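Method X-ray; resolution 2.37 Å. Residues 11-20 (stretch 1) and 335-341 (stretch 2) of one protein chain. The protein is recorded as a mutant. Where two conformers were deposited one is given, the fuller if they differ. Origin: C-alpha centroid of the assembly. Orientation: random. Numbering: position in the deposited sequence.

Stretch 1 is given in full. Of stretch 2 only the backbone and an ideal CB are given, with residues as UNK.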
# COMPACT_ATOMS: atom_id res chain seq x y z
N ASN A 11 -0.19 -36.48 15.55
CA ASN A 11 -0.55 -37.80 15.02
C ASN A 11 -1.28 -37.73 13.68
O ASN A 11 -1.96 -38.68 13.25
CB ASN A 11 -1.42 -38.56 16.03
CG ASN A 11 -1.42 -40.03 15.75
OD1 ASN A 11 -0.39 -40.60 15.38
ND2 ASN A 11 -2.58 -40.66 15.88
N SER A 12 -1.08 -36.62 13.00
CA SER A 12 -1.85 -36.32 11.81
C SER A 12 -1.59 -37.28 10.65
O SER A 12 -2.48 -37.53 9.84
CB SER A 12 -1.63 -34.87 11.39
OG SER A 12 -0.34 -34.72 10.87
N SER A 13 -0.38 -37.83 10.59
CA SER A 13 -0.09 -38.82 9.60
C SER A 13 -1.04 -39.99 9.71
O SER A 13 -1.66 -40.39 8.72
CB SER A 13 1.32 -39.34 9.76
OG SER A 13 1.39 -40.62 9.16
N GLU A 14 -1.13 -40.57 10.89
CA GLU A 14 -2.06 -41.66 11.11
C GLU A 14 -3.52 -41.22 10.81
O GLU A 14 -4.27 -41.95 10.17
CB GLU A 14 -1.92 -42.13 12.56
CG GLU A 14 -2.82 -43.28 12.99
CD GLU A 14 -2.64 -43.62 14.46
OE1 GLU A 14 -1.56 -44.13 14.85
OE2 GLU A 14 -3.58 -43.34 15.22
N THR A 15 -3.92 -40.04 11.26
CA THR A 15 -5.28 -39.56 10.99
C THR A 15 -5.54 -39.35 9.49
O THR A 15 -6.64 -39.59 9.03
CB THR A 15 -5.57 -38.26 11.76
OG1 THR A 15 -5.25 -38.49 13.14
CG2 THR A 15 -7.05 -37.81 11.60
N GLY A 16 -4.53 -38.92 8.73
CA GLY A 16 -4.69 -38.78 7.27
C GLY A 16 -5.12 -40.12 6.65
O GLY A 16 -5.95 -40.20 5.72
N GLY A 17 -4.56 -41.18 7.18
CA GLY A 17 -4.94 -42.51 6.78
C GLY A 17 -6.37 -42.86 7.09
O GLY A 17 -7.04 -43.43 6.25
N GLU A 18 -6.84 -42.50 8.30
CA GLU A 18 -8.22 -42.75 8.74
C GLU A 18 -9.20 -41.91 7.91
O GLU A 18 -10.30 -42.33 7.61
CB GLU A 18 -8.37 -42.43 10.24
CG GLU A 18 -7.43 -43.22 11.17
CD GLU A 18 -7.64 -42.93 12.67
OE1 GLU A 18 -7.12 -41.89 13.09
OE2 GLU A 18 -8.31 -43.72 13.41
N ILE A 19 -8.77 -40.69 7.56
CA ILE A 19 -9.59 -39.79 6.75
C ILE A 19 -9.74 -40.44 5.37
O ILE A 19 -10.84 -40.47 4.82
CB ILE A 19 -9.02 -38.35 6.64
CG1 ILE A 19 -8.98 -37.66 8.02
CG2 ILE A 19 -9.85 -37.52 5.68
CD1 ILE A 19 -8.14 -36.35 8.05
N TYR A 20 -8.64 -41.00 4.83
CA TYR A 20 -8.69 -41.69 3.53
C TYR A 20 -9.69 -42.86 3.52
O TYR A 20 -10.49 -43.02 2.57
CB TYR A 20 -7.31 -42.21 3.10
CG TYR A 20 -7.46 -43.04 1.86
CD1 TYR A 20 -7.65 -42.43 0.62
CD2 TYR A 20 -7.53 -44.42 1.92
CE1 TYR A 20 -7.85 -43.18 -0.52
CE2 TYR A 20 -7.72 -45.16 0.78
CZ TYR A 20 -7.89 -44.55 -0.45
OH TYR A 20 -8.10 -45.31 -1.60
N UNK A 335 -4.24 -38.16 -1.62
CA UNK A 335 -2.90 -38.33 -1.11
C UNK A 335 -2.95 -38.26 0.43
O UNK A 335 -3.46 -37.30 0.97
CB UNK A 335 -1.96 -37.27 -1.69
N UNK A 336 -2.42 -39.27 1.13
CA UNK A 336 -2.56 -39.32 2.59
C UNK A 336 -1.90 -38.17 3.32
O UNK A 336 -2.45 -37.65 4.30
CB UNK A 336 -1.98 -40.63 3.12
N UNK A 337 -0.76 -37.75 2.80
CA UNK A 337 0.01 -36.64 3.37
C UNK A 337 -0.69 -35.33 3.13
O UNK A 337 -0.58 -34.42 3.95
CB UNK A 337 1.42 -36.59 2.78
N UNK A 338 -1.42 -35.27 2.03
CA UNK A 338 -2.23 -34.11 1.70
C UNK A 338 -3.39 -33.97 2.66
O UNK A 338 -3.64 -32.91 3.23
CB UNK A 338 -2.74 -34.20 0.26
N UNK A 339 -4.10 -35.07 2.84
CA UNK A 339 -5.18 -35.12 3.81
C UNK A 339 -4.66 -34.84 5.22
O UNK A 339 -5.21 -34.00 5.96
CB UNK A 339 -5.88 -36.48 3.76
N UNK A 340 -3.56 -35.50 5.58
CA UNK A 340 -2.90 -35.25 6.87
C UNK A 340 -2.56 -33.77 7.03
O UNK A 340 -2.81 -33.18 8.09
CB UNK A 340 -1.63 -36.09 7.00
N UNK A 341 -2.01 -33.17 5.99
CA UNK A 341 -1.58 -31.78 6.08
C UNK A 341 -2.75 -30.81 6.15
O UNK A 341 -2.70 -29.83 6.88
CB UNK A 341 -0.69 -31.43 4.88

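Two helices, 12-20 and 336-341, cross at 110° with their axes 7.6 Å apart at closest approach, tight enough for backbone to meet backbone.

Position 335 precedes the second helix, with extended backbone angles (-125/126) and a CB pointing away from stretch 1. Nothing of that stretch lies within 5.5 Å of the CB, so the choice falls to the helix itself: Ser, Thr, Asp or Asn could cap its free amides. The residue is Asn-335, whose OD1 accepts from the backbone N of 338 at 2.8 Å, a capping bond.

At 336 the CB points sideways, 4.8 Å from Gly-16 C and Gly-17 N. Ahead lie the bare surface of Gly-17, the Tyr-20 ring and the carbonyl of Gly-17, an arrangement open to a long, flexible chain, such as Lys, Arg, Gln or Met. Lys-336 is deposited. Its extended chain (m, then t throughout) passes Gly-17, CD lying 4.1 Å from Gly-17 CA, and brings CE to 3.8 Å from Tyr-20 CD2, oblique to the ring. The chain ends at a water, which accepts from Lys-336 NZ at 2.8 Å and donates to Gly-17 O at 2.8 Å, bridging the two helices where no direct hydrogen bond does.

The CB at 337 points away, and polar residues would suit the first turn of the helix; Asp-337 is found, its end nearer to stretch 1 but making no contact. At 338 an ideal CB would meet nothing of stretch 1, but it would be crowded by the carbonyl oxygen of 335, at 3.3 Å. A small residue is plausible, and it is Gly-338.

Position 339 points toward stretch 1, its CB 4.2 Å from Gly-16 O and 4.5 Å from Ile-19 CG2. These surroundings favour a branched or flexible apolar side chain: Leu, Ile or Met. Leu-339 (m, t) places CD2 4.0 Å from Ile-19 CG2 and CD1 4.2 Å from Tyr-20 CB, both apolar contacts.

The tightest position is 340. The CA of 340 lies 4.0 Å from Gly-16 CA, and the ideal CB of 340 already stands 3.3 Å from Ser-12 O and 4.1 Å from Ser-13 CA. Ala or Gly would fit most readily. Ala-340 fills the site with its methyl group. The fit is reciprocal: a CB on Gly-16 would fall 2.9 Å from Ala-340 CB and 2.6 Å from Lys-336 O, both clashes.

At 341 the CB points away into space that stretch 1 leaves free, so many residues would do. Asp-341 OD2 is hydrogen-bonded elsewhere in the structure.

Stretch 2 (335-341) NKDGLAD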
# COMPACT_ATOMS: atom_id res chain seq x y z
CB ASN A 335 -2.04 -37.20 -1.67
CG ASN A 335 -0.65 -37.24 -1.17
OD1 ASN A 335 -0.35 -36.81 -0.04
ND2 ASN A 335 0.23 -37.76 -2.00
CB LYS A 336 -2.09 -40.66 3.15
CG LYS A 336 -3.10 -41.77 2.80
CD LYS A 336 -2.74 -43.13 3.34
CE LYS A 336 -3.86 -44.11 3.04
NZ LYS A 336 -3.47 -45.54 3.19
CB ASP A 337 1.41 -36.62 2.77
CG ASP A 337 2.25 -37.85 3.19
OD1 ASP A 337 2.16 -38.25 4.37
OD2 ASP A 337 2.96 -38.44 2.34
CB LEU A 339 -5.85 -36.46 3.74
CG LEU A 339 -6.66 -36.66 2.46
CD1 LEU A 339 -6.82 -38.16 2.26
CD2 LEU A 339 -8.00 -35.90 2.52
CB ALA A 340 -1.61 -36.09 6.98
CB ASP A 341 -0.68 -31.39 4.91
CG ASP A 341 -0.16 -29.96 5.03
OD1 ASP A 341 0.78 -29.72 5.82
OD2 ASP A 341 -0.70 -29.07 4.35
O HOH W 1 -5.65 -45.55 5.01
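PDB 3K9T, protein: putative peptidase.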